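PDB 6BFI: VIN1 from Oscarella pearsei, which binds actin filaments as a sponge homolog of vinculin and may play a role in cell-cell adhesion. Local coordinates for residues A[131-142]-A[239-250]. Residues are numbered along the deposited sequence; the frame is centred on the assembly and turned at random.
Sequences VRKMVKVCRSVQ and FIAIEEIIRVLQ
Arg139 and Gln142, one helical turn apart, both reach OE2 of Glu243. From Arg139 NH1 to Glu243 OE2 runs a salt bridge whose hydrogen bond is bent and weak, although the atoms are 2.5 Å apart; Gln142 NE2 gives that same oxygen a straighter bond of 3.0 Å, at 158°, on its anti lone pair. An amide suits this place because it donates and accepts at once: Gln142 OE1 takes a hydrogen bond from Arg139 NH1 (3.1 Å). With CG anti to the backbone N (chi1 -177°) and an extended chain, Gln142 also lays NE2 over the centre of the Phe239 ring. A leucine here would probably cost Glu243 OE2 its straighter bond and leave Arg139 NH1 without the amide oxygen, its guanidinium freer to turn. Ile246 rests CD1 over one guanidinium face and turns CG2 to Val135. Slim Cys138 fits as a knob among Ile242, Ile245, Ile246 and Leu249. Met134 crosses Leu249 at about a right angle, SD 3.7 Å from Leu249 CD2. Helix 154-178 packs on Met134 and Val141, helix 185-215 on Ala241 and Ile245. The axes of 131-142 and 239-249 run antiparallel (171°): knobs-into-holes packing of an antiparallel helical bundle, the architecture of the vinculin family.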
ATOM      1  N   VAL A 131       8.344 -20.134  17.405  1.00 66.51           N
ATOM      2  CA  VAL A 131       8.055 -20.174  15.973  1.00 62.95           C
ATOM      3  C   VAL A 131       8.104 -21.606  15.455  1.00 66.82           C
ATOM      4  O   VAL A 131       7.299 -22.000  14.602  1.00 69.53           O
ATOM      5  CB  VAL A 131       9.018 -19.252  15.203  1.00 59.89           C
ATOM      6  CG1 VAL A 131       8.833 -19.418  13.703  1.00 56.72           C
ATOM      7  CG2 VAL A 131       8.789 -17.804  15.604  1.00 56.06           C
ATOM      8  N   ARG A 132       9.035 -22.415  15.969  1.00 72.14           N
ATOM      9  CA  ARG A 132       9.079 -23.822  15.573  1.00 73.71           C
ATOM     10  C   ARG A 132       7.796 -24.546  15.963  1.00 73.95           C
ATOM     11  O   ARG A 132       7.272 -25.356  15.188  1.00 73.10           O
ATOM     12  CB  ARG A 132      10.293 -24.516  16.193  1.00 71.46           C
ATOM     13  CG  ARG A 132      11.611 -24.226  15.491  1.00 72.65           C
ATOM     14  CD  ARG A 132      12.671 -25.248  15.873  1.00 79.54           C
ATOM     15  NE  ARG A 132      12.832 -25.356  17.321  1.00 83.33           N
ATOM     16  CZ  ARG A 132      13.760 -24.710  18.021  1.00 84.08           C
ATOM     17  NH1 ARG A 132      14.619 -23.907  17.409  1.00 82.84           N
ATOM     18  NH2 ARG A 132      13.830 -24.869  19.336  1.00 83.86           N
ATOM     19  N   LYS A 133       7.269 -24.264  17.159  1.00 75.02           N
ATOM     20  CA  LYS A 133       6.004 -24.871  17.567  1.00 79.14           C
ATOM     21  C   LYS A 133       4.866 -24.467  16.631  1.00 75.48           C
ATOM     22  O   LYS A 133       4.131 -25.323  16.111  1.00 80.29           O
ATOM     23  CB  LYS A 133       5.681 -24.479  19.008  1.00 87.05           C
ATOM     24  CG  LYS A 133       4.336 -24.982  19.500  1.00 95.10           C
ATOM     25  CD  LYS A 133       3.799 -24.101  20.615  1.00101.56           C
ATOM     26  CE  LYS A 133       3.526 -22.687  20.116  1.00101.38           C
ATOM     27  NZ  LYS A 133       2.521 -22.666  19.015  1.00 98.10           N
ATOM     28  N   MET A 134       4.707 -23.158  16.403  1.00 65.39           N
ATOM     29  CA  MET A 134       3.628 -22.674  15.543  1.00 65.66           C
ATOM     30  C   MET A 134       3.715 -23.291  14.151  1.00 65.80           C
ATOM     31  O   MET A 134       2.728 -23.835  13.634  1.00 60.87           O
ATOM     32  CB  MET A 134       3.674 -21.147  15.455  1.00 63.93           C
ATOM     33  CG  MET A 134       3.797 -20.451  16.800  1.00 68.63           C
ATOM     34  SD  MET A 134       3.481 -18.678  16.709  1.00 70.96           S
ATOM     35  CE  MET A 134       3.443 -18.258  18.450  1.00 72.41           C
ATOM     36  N   VAL A 135       4.899 -23.221  13.535  1.00 52.61           N
ATOM     37  CA  VAL A 135       5.105 -23.805  12.212  1.00 55.61           C
ATOM     38  C   VAL A 135       4.802 -25.295  12.226  1.00 58.49           C
ATOM     39  O   VAL A 135       4.279 -25.837  11.248  1.00 62.06           O
ATOM     40  CB  VAL A 135       6.540 -23.514  11.728  1.00 53.53           C
ATOM     41  CG1 VAL A 135       6.870 -24.317  10.477  1.00 53.57           C
ATOM     42  CG2 VAL A 135       6.710 -22.027  11.459  1.00 51.56           C
ATOM     43  N   LYS A 136       5.108 -25.978  13.330  1.00 60.18           N
ATOM     44  CA  LYS A 136       4.754 -27.390  13.456  1.00 64.24           C
ATOM     45  C   LYS A 136       3.246 -27.590  13.327  1.00 66.15           C
ATOM     46  O   LYS A 136       2.782 -28.421  12.532  1.00 57.37           O
ATOM     47  CB  LYS A 136       5.274 -27.928  14.790  1.00 66.17           C
ATOM     48  CG  LYS A 136       4.807 -29.321  15.171  1.00 71.03           C
ATOM     49  CD  LYS A 136       5.399 -29.707  16.523  1.00 77.24           C
ATOM     50  CE  LYS A 136       4.785 -30.983  17.076  1.00 81.13           C
ATOM     51  NZ  LYS A 136       5.287 -31.278  18.453  1.00 84.11           N
ATOM     52  N   VAL A 137       2.461 -26.814  14.083  1.00 67.27           N
ATOM     53  CA  VAL A 137       1.003 -26.919  13.987  1.00 68.27           C
ATOM     54  C   VAL A 137       0.537 -26.663  12.556  1.00 66.03           C
ATOM     55  O   VAL A 137      -0.212 -27.462  11.968  1.00 70.51           O
ATOM     56  CB  VAL A 137       0.330 -25.952  14.978  1.00 70.61           C
ATOM     57  CG1 VAL A 137      -1.157 -25.843  14.685  1.00 68.60           C
ATOM     58  CG2 VAL A 137       0.565 -26.411  16.410  1.00 72.88           C
ATOM     59  N   CYS A 138       0.979 -25.541  11.972  1.00 63.18           N
ATOM     60  CA  CYS A 138       0.562 -25.189  10.615  1.00 57.73           C
ATOM     61  C   CYS A 138       0.910 -26.290   9.619  1.00 54.86           C
ATOM     62  O   CYS A 138       0.137 -26.572   8.695  1.00 55.47           O
ATOM     63  CB  CYS A 138       1.209 -23.868  10.192  1.00 54.79           C
ATOM     64  SG  CYS A 138       0.796 -22.452  11.235  1.00 53.15           S
ATOM     65  N   ARG A 139       2.075 -26.918   9.787  1.00 58.60           N
ATOM     66  CA  ARG A 139       2.456 -28.021   8.914  1.00 66.75           C
ATOM     67  C   ARG A 139       1.519 -29.207   9.089  1.00 71.89           C
ATOM     68  O   ARG A 139       1.136 -29.845   8.103  1.00 77.92           O
ATOM     69  CB  ARG A 139       3.901 -28.444   9.184  1.00 72.40           C
ATOM     70  CG  ARG A 139       4.960 -27.473   8.685  1.00 74.69           C
ATOM     71  CD  ARG A 139       4.865 -27.244   7.186  1.00 74.37           C
ATOM     72  NE  ARG A 139       6.097 -26.665   6.655  1.00 72.85           N
ATOM     73  CZ  ARG A 139       6.222 -26.154   5.434  1.00 65.47           C
ATOM     74  NH1 ARG A 139       5.184 -26.134   4.610  1.00 57.36           N
ATOM     75  NH2 ARG A 139       7.386 -25.658   5.040  1.00 67.02           N
ATOM     76  N   SER A 140       1.138 -29.521  10.330  1.00 72.07           N
ATOM     77  CA  SER A 140       0.240 -30.652  10.549  1.00 74.08           C
ATOM     78  C   SER A 140      -1.099 -30.432   9.851  1.00 72.44           C
ATOM     79  O   SER A 140      -1.560 -31.289   9.082  1.00 67.74           O
ATOM     80  CB  SER A 140       0.039 -30.895  12.046  1.00 72.88           C
ATOM     81  OG  SER A 140      -0.760 -29.886  12.634  1.00 71.61           O
ATOM     82  N   VAL A 141      -1.731 -29.277  10.088  1.00 70.04           N
ATOM     83  CA  VAL A 141      -3.042 -29.045   9.480  1.00 66.35           C
ATOM     84  C   VAL A 141      -2.923 -28.954   7.959  1.00 60.79           C
ATOM     85  O   VAL A 141      -3.768 -29.482   7.219  1.00 57.80           O
ATOM     86  CB  VAL A 141      -3.699 -27.792  10.089  1.00 67.50           C
ATOM     87  CG1 VAL A 141      -2.760 -26.610  10.030  1.00 72.52           C
ATOM     88  CG2 VAL A 141      -5.003 -27.475   9.382  1.00 66.47           C
ATOM     89  N   GLN A 142      -1.859 -28.312   7.472  1.00 54.09           N
ATOM     90  CA  GLN A 142      -1.643 -28.221   6.032  1.00 57.87           C
ATOM     91  C   GLN A 142      -1.506 -29.603   5.405  1.00 66.58           C
ATOM     92  O   GLN A 142      -2.056 -29.864   4.329  1.00 71.57           O
ATOM     93  CB  GLN A 142      -0.405 -27.378   5.747  1.00 59.01           C
ATOM     94  CG  GLN A 142      -0.127 -27.169   4.279  1.00 57.86           C
ATOM     95  CD  GLN A 142       1.213 -26.517   4.036  1.00 59.18           C
ATOM     96  OE1 GLN A 142       2.192 -26.802   4.728  1.00 58.74           O
ATOM     97  NE2 GLN A 142       1.267 -25.630   3.053  1.00 58.42           N
ATOM     98  N   PHE A 239      -3.919 -24.270   1.118  1.00 50.77           N
ATOM     99  CA  PHE A 239      -2.513 -24.664   1.184  1.00 54.02           C
ATOM    100  C   PHE A 239      -1.596 -23.457   1.040  1.00 57.72           C
ATOM    101  O   PHE A 239      -0.639 -23.291   1.806  1.00 60.84           O
ATOM    102  CB  PHE A 239      -2.222 -25.698   0.094  1.00 57.95           C
ATOM    103  CG  PHE A 239      -0.819 -26.235   0.115  1.00 64.68           C
ATOM    104  CD1 PHE A 239      -0.518 -27.386   0.822  1.00 69.65           C
ATOM    105  CD2 PHE A 239       0.197 -25.601  -0.584  1.00 67.45           C
ATOM    106  CE1 PHE A 239       0.769 -27.889   0.841  1.00 74.76           C
ATOM    107  CE2 PHE A 239       1.487 -26.097  -0.567  1.00 72.16           C
ATOM    108  CZ  PHE A 239       1.773 -27.242   0.147  1.00 75.69           C
ATOM    109  N   ILE A 240      -1.880 -22.598   0.058  1.00 53.37           N
ATOM    110  CA  ILE A 240      -1.040 -21.435  -0.203  1.00 47.79           C
ATOM    111  C   ILE A 240      -1.124 -20.441   0.949  1.00 47.43           C
ATOM    112  O   ILE A 240      -0.100 -19.919   1.410  1.00 48.90           O
ATOM    113  CB  ILE A 240      -1.436 -20.795  -1.547  1.00 44.69           C
ATOM    114  CG1 ILE A 240      -0.920 -21.653  -2.707  1.00 41.86           C
ATOM    115  CG2 ILE A 240      -0.925 -19.363  -1.645  1.00 45.75           C
ATOM    116  CD1 ILE A 240      -1.445 -21.242  -4.060  1.00 40.96           C
ATOM    117  N   ALA A 241      -2.338 -20.173   1.442  1.00 44.55           N
ATOM    118  CA  ALA A 241      -2.482 -19.274   2.584  1.00 41.51           C
ATOM    119  C   ALA A 241      -1.684 -19.768   3.784  1.00 47.15           C
ATOM    120  O   ALA A 241      -1.009 -18.979   4.458  1.00 54.32           O
ATOM    121  CB  ALA A 241      -3.957 -19.120   2.951  1.00 42.37           C
ATOM    122  N   ILE A 242      -1.741 -21.071   4.066  1.00 47.31           N
ATOM    123  CA  ILE A 242      -0.999 -21.603   5.206  1.00 45.02           C
ATOM    124  C   ILE A 242       0.503 -21.526   4.952  1.00 45.00           C
ATOM    125  O   ILE A 242       1.288 -21.271   5.876  1.00 48.76           O
ATOM    126  CB  ILE A 242      -1.459 -23.038   5.519  1.00 44.22           C
ATOM    127  CG1 ILE A 242      -2.917 -23.033   5.971  1.00 43.91           C
ATOM    128  CG2 ILE A 242      -0.580 -23.666   6.595  1.00 43.81           C
ATOM    129  CD1 ILE A 242      -3.450 -24.415   6.334  1.00 45.43           C
ATOM    130  N   GLU A 243       0.930 -21.738   3.703  1.00 44.79           N
ATOM    131  CA  GLU A 243       2.335 -21.542   3.354  1.00 49.85           C
ATOM    132  C   GLU A 243       2.784 -20.124   3.684  1.00 54.57           C
ATOM    133  O   GLU A 243       3.850 -19.918   4.278  1.00 59.48           O
ATOM    134  CB  GLU A 243       2.562 -21.833   1.869  1.00 52.56           C
ATOM    135  CG  GLU A 243       2.775 -23.294   1.535  1.00 61.61           C
ATOM    136  CD  GLU A 243       4.106 -23.818   2.033  1.00 69.69           C
ATOM    137  OE1 GLU A 243       5.139 -23.168   1.766  1.00 74.36           O
ATOM    138  OE2 GLU A 243       4.120 -24.879   2.694  1.00 71.38           O
ATOM    139  N   GLU A 244       1.974 -19.131   3.310  1.00 54.40           N
ATOM    140  CA  GLU A 244       2.347 -17.745   3.571  1.00 55.72           C
ATOM    141  C   GLU A 244       2.359 -17.449   5.064  1.00 50.20           C
ATOM    142  O   GLU A 244       3.234 -16.723   5.546  1.00 53.76           O
ATOM    143  CB  GLU A 244       1.400 -16.794   2.835  1.00 56.64           C
ATOM    144  CG  GLU A 244       1.825 -15.332   2.876  1.00 61.93           C
ATOM    145  CD  GLU A 244       3.070 -15.052   2.052  1.00 69.00           C
ATOM    146  OE1 GLU A 244       3.518 -15.949   1.308  1.00 72.85           O
ATOM    147  OE2 GLU A 244       3.605 -13.928   2.147  1.00 73.72           O
ATOM    148  N   ILE A 245       1.399 -18.001   5.811  1.00 47.14           N
ATOM    149  CA  ILE A 245       1.427 -17.864   7.266  1.00 46.15           C
ATOM    150  C   ILE A 245       2.737 -18.405   7.821  1.00 46.29           C
ATOM    151  O   ILE A 245       3.365 -17.784   8.687  1.00 49.12           O
ATOM    152  CB  ILE A 245       0.214 -18.566   7.903  1.00 47.22           C
ATOM    153  CG1 ILE A 245      -1.023 -17.674   7.829  1.00 49.72           C
ATOM    154  CG2 ILE A 245       0.499 -18.930   9.351  1.00 46.54           C
ATOM    155  CD1 ILE A 245      -2.273 -18.318   8.388  1.00 52.88           C
ATOM    156  N   ILE A 246       3.175 -19.564   7.325  1.00 45.21           N
ATOM    157  CA  ILE A 246       4.424 -20.151   7.802  1.00 50.22           C
ATOM    158  C   ILE A 246       5.603 -19.253   7.451  1.00 54.93           C
ATOM    159  O   ILE A 246       6.537 -19.093   8.247  1.00 60.28           O
ATOM    160  CB  ILE A 246       4.597 -21.573   7.233  1.00 51.81           C
ATOM    161  CG1 ILE A 246       3.517 -22.499   7.791  1.00 46.87           C
ATOM    162  CG2 ILE A 246       5.982 -22.122   7.555  1.00 48.37           C
ATOM    163  CD1 ILE A 246       3.528 -23.890   7.190  1.00 47.71           C
ATOM    164  N   ARG A 247       5.576 -18.645   6.262  1.00 55.11           N
ATOM    165  CA  ARG A 247       6.689 -17.798   5.843  1.00 58.62           C
ATOM    166  C   ARG A 247       6.773 -16.534   6.689  1.00 59.16           C
ATOM    167  O   ARG A 247       7.856 -16.147   7.142  1.00 59.79           O
ATOM    168  CB  ARG A 247       6.552 -17.445   4.361  1.00 59.01           C
ATOM    169  CG  ARG A 247       7.790 -16.780   3.783  1.00 60.66           C
ATOM    170  CD  ARG A 247       7.538 -16.240   2.386  1.00 61.64           C
ATOM    171  NE  ARG A 247       6.604 -15.118   2.399  1.00 62.82           N
ATOM    172  CZ  ARG A 247       6.964 -13.848   2.576  1.00 62.59           C
ATOM    173  NH1 ARG A 247       8.240 -13.536   2.757  1.00 62.57           N
ATOM    174  NH2 ARG A 247       6.045 -12.891   2.575  1.00 59.25           N
ATOM    175  N   VAL A 248       5.634 -15.873   6.913  1.00 58.99           N
ATOM    176  CA  VAL A 248       5.624 -14.645   7.700  1.00 58.45           C
ATOM    177  C   VAL A 248       5.939 -14.936   9.161  1.00 56.23           C
ATOM    178  O   VAL A 248       6.577 -14.122   9.840  1.00 47.77           O
ATOM    179  CB  VAL A 248       4.269 -13.929   7.540  1.00 54.64           C
ATOM    180  CG1 VAL A 248       4.241 -12.644   8.353  1.00 55.70           C
ATOM    181  CG2 VAL A 248       3.997 -13.639   6.071  1.00 53.21           C
ATOM    182  N   LEU A 249       5.506 -16.096   9.665  1.00 45.97           N
ATOM    183  CA  LEU A 249       5.825 -16.489  11.033  1.00 47.66           C
ATOM    184  C   LEU A 249       7.328 -16.545  11.269  1.00 49.37           C
ATOM    185  O   LEU A 249       7.792 -16.265  12.379  1.00 50.73           O
ATOM    186  CB  LEU A 249       5.194 -17.848  11.353  1.00 51.84           C
ATOM    187  CG  LEU A 249       3.792 -17.858  11.963  1.00 52.48           C
ATOM    188  CD1 LEU A 249       3.238 -19.276  12.031  1.00 51.36           C
ATOM    189  CD2 LEU A 249       3.821 -17.237  13.345  1.00 53.52           C
ATOM    190  N   GLN A 250       8.101 -16.895  10.243  1.00 50.12           N
ATOM    191  CA  GLN A 250       9.536 -17.100  10.375  1.00 61.57           C
ATOM    192  C   GLN A 250      10.358 -15.873  10.002  1.00 64.27           C
ATOM    193  O   GLN A 250      11.591 -15.934  10.053  1.00 61.67           O
ATOM    194  CB  GLN A 250       9.971 -18.295   9.520  1.00 67.07           C
ATOM    195  CG  GLN A 250       9.376 -19.622   9.975  1.00 68.36           C
ATOM    196  CD  GLN A 250       9.733 -20.772   9.054  1.00 74.37           C
ATOM    197  OE1 GLN A 250       9.884 -20.590   7.846  1.00 77.56           O
ATOM    198  NE2 GLN A 250       9.874 -21.966   9.623  1.00 75.80           N
TER